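Long-range contact in Agap007691-pb (Anopheles gambiae, PDB 5C98), which belongs to the serpin family and may act as a serine protease inhibitor, though its function has not been established: residues V205-H219 with D266-K280. Sequence-based numbering, arbitrary orientation. Where two conformers were deposited one is given.
Sequences VSTMHTTAFVRRCLH and DERLQSCWTDLKLPK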
loop_
_atom_site.group_PDB
_atom_site.type_symbol
_atom_site.label_atom_id
_atom_site.label_comp_id
_atom_site.label_asym_id
_atom_site.label_seq_id
_atom_site.Cartn_x
_atom_site.Cartn_y
_atom_site.Cartn_z
ATOM N N VAL A 205 19.959 16.377 -1.325
ATOM C CA VAL A 205 18.740 16.358 -2.126
ATOM C C VAL A 205 17.851 17.532 -1.745
ATOM O O VAL A 205 17.965 18.118 -0.659
ATOM C CB VAL A 205 17.950 15.049 -1.976
ATOM C CG1 VAL A 205 18.747 13.878 -2.531
ATOM C CG2 VAL A 205 17.585 14.827 -0.517
ATOM N N SER A 206 16.947 17.869 -2.654
ATOM C CA SER A 206 15.987 18.936 -2.406
ATOM C C SER A 206 15.219 18.652 -1.123
ATOM O O SER A 206 14.572 17.601 -0.998
ATOM C CB SER A 206 15.028 19.021 -3.586
ATOM O OG SER A 206 14.230 20.183 -3.513
ATOM N N THR A 207 15.290 19.596 -0.176
ATOM C CA THR A 207 14.719 19.430 1.153
ATOM C C THR A 207 13.826 20.618 1.457
ATOM O O THR A 207 14.259 21.769 1.348
ATOM C CB THR A 207 15.834 19.305 2.188
ATOM O OG1 THR A 207 16.594 18.118 1.932
ATOM C CG2 THR A 207 15.286 19.239 3.599
ATOM N N MET A 208 12.579 20.335 1.792
ATOM C CA MET A 208 11.582 21.354 2.086
ATOM C C MET A 208 11.692 21.793 3.539
ATOM O O MET A 208 12.119 21.027 4.405
ATOM C CB MET A 208 10.177 20.793 1.858
ATOM C CG MET A 208 9.928 20.267 0.465
ATOM S SD MET A 208 8.184 19.893 0.154
ATOM C CE MET A 208 7.941 18.546 1.310
ATOM N N HIS A 209 11.298 23.039 3.807
ATOM C CA HIS A 209 11.420 23.612 5.143
ATOM C C HIS A 209 10.245 24.536 5.388
ATOM O O HIS A 209 9.950 25.388 4.541
ATOM C CB HIS A 209 12.696 24.450 5.234
ATOM C CG HIS A 209 13.013 24.960 6.606
ATOM N ND1 HIS A 209 14.029 25.861 6.840
ATOM C CD2 HIS A 209 12.491 24.657 7.821
ATOM C CE1 HIS A 209 14.105 26.113 8.136
ATOM N NE2 HIS A 209 13.181 25.397 8.754
ATOM N N THR A 210 9.615 24.408 6.551
ATOM C CA THR A 210 8.589 25.367 6.925
ATOM C C THR A 210 8.438 25.376 8.436
ATOM O O THR A 210 9.003 24.550 9.162
ATOM C CB THR A 210 7.262 25.079 6.210
ATOM O OG1 THR A 210 6.436 26.242 6.270
ATOM C CG2 THR A 210 6.532 23.901 6.840
ATOM N N THR A 211 7.673 26.346 8.905
ATOM C CA THR A 211 7.190 26.375 10.273
ATOM C C THR A 211 5.698 26.104 10.206
ATOM O O THR A 211 4.953 26.886 9.606
ATOM C CB THR A 211 7.440 27.736 10.910
ATOM O OG1 THR A 211 8.848 27.999 10.922
ATOM C CG2 THR A 211 6.925 27.744 12.344
ATOM N N ALA A 212 5.274 24.988 10.775
ATOM C CA ALA A 212 3.894 24.538 10.668
ATOM C C ALA A 212 3.345 24.215 12.047
ATOM O O ALA A 212 4.077 23.805 12.951
ATOM C CB ALA A 212 3.796 23.295 9.811
ATOM N N PHE A 213 2.030 24.385 12.191
ATOM C CA PHE A 213 1.337 24.082 13.435
ATOM C C PHE A 213 0.758 22.677 13.288
ATOM O O PHE A 213 -0.403 22.478 12.920
ATOM C CB PHE A 213 0.253 25.123 13.689
ATOM C CG PHE A 213 -0.376 25.021 15.040
ATOM C CD1 PHE A 213 0.365 25.240 16.187
ATOM C CD2 PHE A 213 -1.727 24.735 15.164
ATOM C CE1 PHE A 213 -0.225 25.156 17.435
ATOM C CE2 PHE A 213 -2.315 24.650 16.403
ATOM C CZ PHE A 213 -1.566 24.858 17.540
ATOM N N VAL A 214 1.600 21.682 13.573
ATOM C CA VAL A 214 1.295 20.281 13.308
ATOM C C VAL A 214 1.194 19.504 14.614
ATOM O O VAL A 214 1.849 19.814 15.614
ATOM C CB VAL A 214 2.334 19.611 12.375
ATOM C CG1 VAL A 214 2.213 20.143 10.957
ATOM C CG2 VAL A 214 3.759 19.786 12.922
ATOM N N ARG A 215 0.399 18.445 14.579
ATOM C CA ARG A 215 0.353 17.481 15.668
ATOM C C ARG A 215 1.676 16.718 15.748
ATOM O O ARG A 215 2.177 16.195 14.746
ATOM C CB ARG A 215 -0.802 16.517 15.422
ATOM C CG ARG A 215 -2.159 17.160 15.658
ATOM C CD ARG A 215 -3.313 16.324 15.175
ATOM N NE ARG A 215 -3.494 15.078 15.909
ATOM C CZ ARG A 215 -3.996 14.995 17.140
ATOM N NH1 ARG A 215 -4.322 16.095 17.816
ATOM N NH2 ARG A 215 -4.155 13.803 17.706
ATOM N N ARG A 216 2.239 16.647 16.949
ATOM C CA ARG A 216 3.561 16.082 17.141
ATOM C C ARG A 216 3.626 15.425 18.510
ATOM O O ARG A 216 2.860 15.761 19.420
ATOM C CB ARG A 216 4.632 17.170 17.047
ATOM C CG ARG A 216 4.643 18.180 18.216
ATOM C CD ARG A 216 5.497 17.737 19.389
ATOM N NE ARG A 216 5.487 18.723 20.472
ATOM C CZ ARG A 216 4.554 18.787 21.421
ATOM N NH1 ARG A 216 3.554 17.915 21.453
ATOM N NH2 ARG A 216 4.626 19.717 22.358
ATOM N N CYS A 217 4.554 14.488 18.653
ATOM C CA CYS A 217 4.908 13.980 19.971
ATOM C C CYS A 217 6.268 13.306 19.920
ATOM O O CYS A 217 6.817 13.023 18.854
ATOM C CB CYS A 217 3.858 13.014 20.524
ATOM S SG CYS A 217 3.663 11.482 19.587
ATOM N N LEU A 218 6.834 13.110 21.095
ATOM C CA LEU A 218 7.938 12.192 21.253
ATOM C C LEU A 218 7.373 10.845 21.661
ATOM O O LEU A 218 6.324 10.762 22.305
ATOM C CB LEU A 218 8.875 12.684 22.351
ATOM C CG LEU A 218 9.539 14.042 22.184
ATOM C CD1 LEU A 218 10.490 14.329 23.364
ATOM C CD2 LEU A 218 10.288 14.101 20.876
ATOM N N HIS A 219 8.064 9.774 21.283
ATOM C CA HIS A 219 7.698 8.436 21.750
ATOM C C HIS A 219 8.975 7.769 22.250
ATOM O O HIS A 219 9.750 7.207 21.472
ATOM C CB HIS A 219 6.962 7.592 20.708
ATOM C CG HIS A 219 6.201 6.465 21.322
ATOM N ND1 HIS A 219 6.813 5.472 22.057
ATOM C CD2 HIS A 219 4.873 6.205 21.372
ATOM C CE1 HIS A 219 5.896 4.634 22.509
ATOM N NE2 HIS A 219 4.711 5.058 22.110
ATOM N N ASP A 266 -1.734 8.447 19.112
ATOM C CA ASP A 266 -2.971 9.215 18.983
ATOM C C ASP A 266 -3.323 9.950 20.278
ATOM O O ASP A 266 -3.852 11.062 20.228
ATOM C CB ASP A 266 -4.113 8.302 18.540
ATOM C CG ASP A 266 -4.022 7.921 17.071
ATOM O OD1 ASP A 266 -3.340 8.641 16.314
ATOM O OD2 ASP A 266 -4.640 6.912 16.681
ATOM N N GLU A 267 -3.004 9.375 21.438
ATOM C CA GLU A 267 -3.323 10.017 22.711
ATOM C C GLU A 267 -2.355 11.147 23.040
ATOM O O GLU A 267 -2.717 12.087 23.767
ATOM C CB GLU A 267 -3.257 8.986 23.838
ATOM C CG GLU A 267 -4.191 7.807 23.666
ATOM N N ARG A 268 -1.123 11.058 22.550
ATOM C CA ARG A 268 -0.058 11.989 22.895
ATOM C C ARG A 268 0.101 13.134 21.913
ATOM O O ARG A 268 0.645 14.178 22.290
ATOM C CB ARG A 268 1.285 11.254 22.957
ATOM C CG ARG A 268 1.370 10.225 24.062
ATOM C CD ARG A 268 2.667 9.472 24.005
ATOM N NE ARG A 268 2.594 8.215 24.739
ATOM C CZ ARG A 268 3.647 7.451 25.008
ATOM N NH1 ARG A 268 4.858 7.834 24.619
ATOM N NH2 ARG A 268 3.490 6.314 25.674
ATOM N N LEU A 269 -0.341 12.971 20.668
ATOM C CA LEU A 269 -0.153 14.028 19.693
ATOM C C LEU A 269 -0.846 15.305 20.146
ATOM O O LEU A 269 -1.984 15.282 20.627
ATOM C CB LEU A 269 -0.703 13.590 18.339
ATOM C CG LEU A 269 0.116 12.583 17.531
ATOM C CD1 LEU A 269 -0.767 12.078 16.390
ATOM C CD2 LEU A 269 1.401 13.156 17.010
ATOM N N GLN A 270 -0.133 16.417 19.997
ATOM C CA GLN A 270 -0.626 17.745 20.309
ATOM C C GLN A 270 -0.107 18.702 19.248
ATOM O O GLN A 270 1.058 18.627 18.841
ATOM C CB GLN A 270 -0.138 18.201 21.688
ATOM C CG GLN A 270 -0.763 17.441 22.839
ATOM C CD GLN A 270 -2.246 17.734 22.996
ATOM O OE1 GLN A 270 -2.678 18.889 22.912
ATOM N NE2 GLN A 270 -3.037 16.685 23.220
ATOM N N SER A 271 -0.983 19.593 18.792
ATOM C CA SER A 271 -0.591 20.560 17.779
ATOM C C SER A 271 0.410 21.541 18.366
ATOM O O SER A 271 0.252 22.015 19.494
ATOM C CB SER A 271 -1.814 21.328 17.270
ATOM O OG SER A 271 -2.595 20.532 16.397
ATOM N N CYS A 272 1.440 21.854 17.584
ATOM C CA CYS A 272 2.562 22.613 18.099
ATOM C C CYS A 272 3.288 23.249 16.926
ATOM O O CYS A 272 3.456 22.619 15.887
ATOM C CB CYS A 272 3.474 21.643 18.849
ATOM S SG CYS A 272 4.942 22.369 19.470
ATOM N N TRP A 273 3.695 24.507 17.082
ATOM C CA TRP A 273 4.470 25.151 16.033
ATOM C C TRP A 273 5.805 24.428 15.901
ATOM O O TRP A 273 6.567 24.340 16.871
ATOM C CB TRP A 273 4.662 26.633 16.340
ATOM C CG TRP A 273 3.454 27.448 15.954
ATOM C CD1 TRP A 273 2.601 28.111 16.792
ATOM C CD2 TRP A 273 2.959 27.661 14.627
ATOM N NE1 TRP A 273 1.614 28.730 16.066
ATOM C CE2 TRP A 273 1.809 28.471 14.735
ATOM C CE3 TRP A 273 3.379 27.253 13.356
ATOM C CZ2 TRP A 273 1.077 28.881 13.621
ATOM C CZ3 TRP A 273 2.651 27.658 12.252
ATOM C CH2 TRP A 273 1.511 28.464 12.392
ATOM N N THR A 274 6.057 23.872 14.713
ATOM C CA THR A 274 7.172 22.953 14.502
ATOM C C THR A 274 8.024 23.425 13.343
ATOM O O THR A 274 7.503 23.741 12.271
ATOM C CB THR A 274 6.634 21.562 14.171
ATOM O OG1 THR A 274 5.868 21.081 15.276
ATOM C CG2 THR A 274 7.775 20.561 13.863
ATOM N N ASP A 275 9.338 23.447 13.551
ATOM C CA ASP A 275 10.269 23.697 12.464
ATOM C C ASP A 275 10.491 22.371 11.760
ATOM O O ASP A 275 11.120 21.456 12.305
ATOM C CB ASP A 275 11.587 24.274 12.968
ATOM C CG ASP A 275 12.430 24.778 11.838
ATOM O OD1 ASP A 275 13.183 23.981 11.272
ATOM O OD2 ASP A 275 12.284 25.966 11.468
ATOM N N LEU A 276 9.910 22.262 10.571
ATOM C CA LEU A 276 9.792 21.004 9.854
ATOM C C LEU A 276 10.690 21.022 8.627
ATOM O O LEU A 276 10.635 21.959 7.827
ATOM C CB LEU A 276 8.328 20.816 9.444
ATOM C CG LEU A 276 7.901 19.566 8.681
ATOM C CD1 LEU A 276 8.139 18.336 9.496
ATOM C CD2 LEU A 276 6.442 19.681 8.320
ATOM N N LYS A 277 11.491 19.971 8.471
ATOM C CA LYS A 277 12.279 19.738 7.279
ATOM C C LYS A 277 12.034 18.317 6.817
ATOM O O LYS A 277 12.015 17.398 7.628
ATOM C CB LYS A 277 13.758 19.965 7.505
ATOM C CG LYS A 277 14.081 21.417 7.767
ATOM C CD LYS A 277 15.564 21.593 7.851
ATOM C CE LYS A 277 15.982 23.038 7.727
ATOM N NZ LYS A 277 17.456 23.130 7.528
ATOM N N LEU A 278 11.828 18.158 5.504
ATOM C CA LEU A 278 11.459 16.863 4.924
ATOM C C LEU A 278 11.996 16.875 3.501
ATOM O O LEU A 278 11.822 17.879 2.808
ATOM C CB LEU A 278 9.925 16.753 4.884
ATOM C CG LEU A 278 9.227 15.466 4.462
ATOM C CD1 LEU A 278 9.319 14.420 5.560
ATOM C CD2 LEU A 278 7.758 15.722 4.142
ATOM N N PRO A 279 12.628 15.810 3.012
ATOM C CA PRO A 279 12.952 15.784 1.580
ATOM C C PRO A 279 11.699 15.888 0.723
ATOM O O PRO A 279 10.628 15.395 1.088
ATOM C CB PRO A 279 13.651 14.433 1.388
ATOM C CG PRO A 279 13.210 13.613 2.527
ATOM C CD PRO A 279 12.974 14.540 3.671
ATOM N N LYS A 280 11.834 16.562 -0.425
ATOM C CA LYS A 280 10.790 16.536 -1.448
ATOM C C LYS A 280 10.914 15.179 -2.122
ATOM O O LYS A 280 11.756 14.989 -2.995
ATOM C CB LYS A 280 10.995 17.679 -2.438
ATOM C CG LYS A 280 9.856 17.857 -3.398
ATOM C CD LYS A 280 10.161 18.941 -4.422
ATOM C CE LYS A 280 9.172 18.890 -5.572
ATOM N NZ LYS A 280 7.989 19.759 -5.342
HETATM O O HOH W 1 14.378 15.436 -2.871
HETATM O O HOH W 2 -2.530 20.972 13.723
HETATM O O HOH W 3 -4.149 13.710 20.854
HETATM O O HOH W 4 -4.251 11.183 16.151
#
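Strands 205-219 and 270-279 pair antiparallel, from Ser206-Lys280 to Arg216-Gln270. By serpin topology they are neighbours in sheet C, which strand 346-349 joins after the reactive loop. Backbone bonds run both ways, as between Leu276 N and Thr210 O (2.8 Å). Cys272 O accepts two bonds, from Val214 N and Thr274 OG1, one above and one below its carbonyl plane.

On the face with His209 and Trp273, His209 NE2 donates to Asp275 OD2 at 2.9 Å, on its syn side, and more weakly to OD1. His349 also bonds to OD1. Lys277 CE sits over the centre of the imidazole, 3.5 Å from the centroid, and Lys277 NZ makes a salt bridge with Glu193. Phe213 CB lies over the six-membered ring of Trp273. Phe213 CG is anti to the backbone N (chi1 -171°). This sets the ring with one face on Ser271 CB, a CH-pi contact.

On the opposite face, Arg216 folds back over Cys272 CB, and Thr274 OG1 is 3.4 Å from Val214 CG2.

At the helix end, one water joins Arg215 NH2 to Asp266 O and Leu269 O. Another joins it to Asp266 OD1, also salt-bridged to Arg359. The Arg268 guanidinium stacks on His219, planes 13° apart. His219 NE2 bonds to Gln264, and Arg268 NH1 is 3.6 Å from His219 CD2.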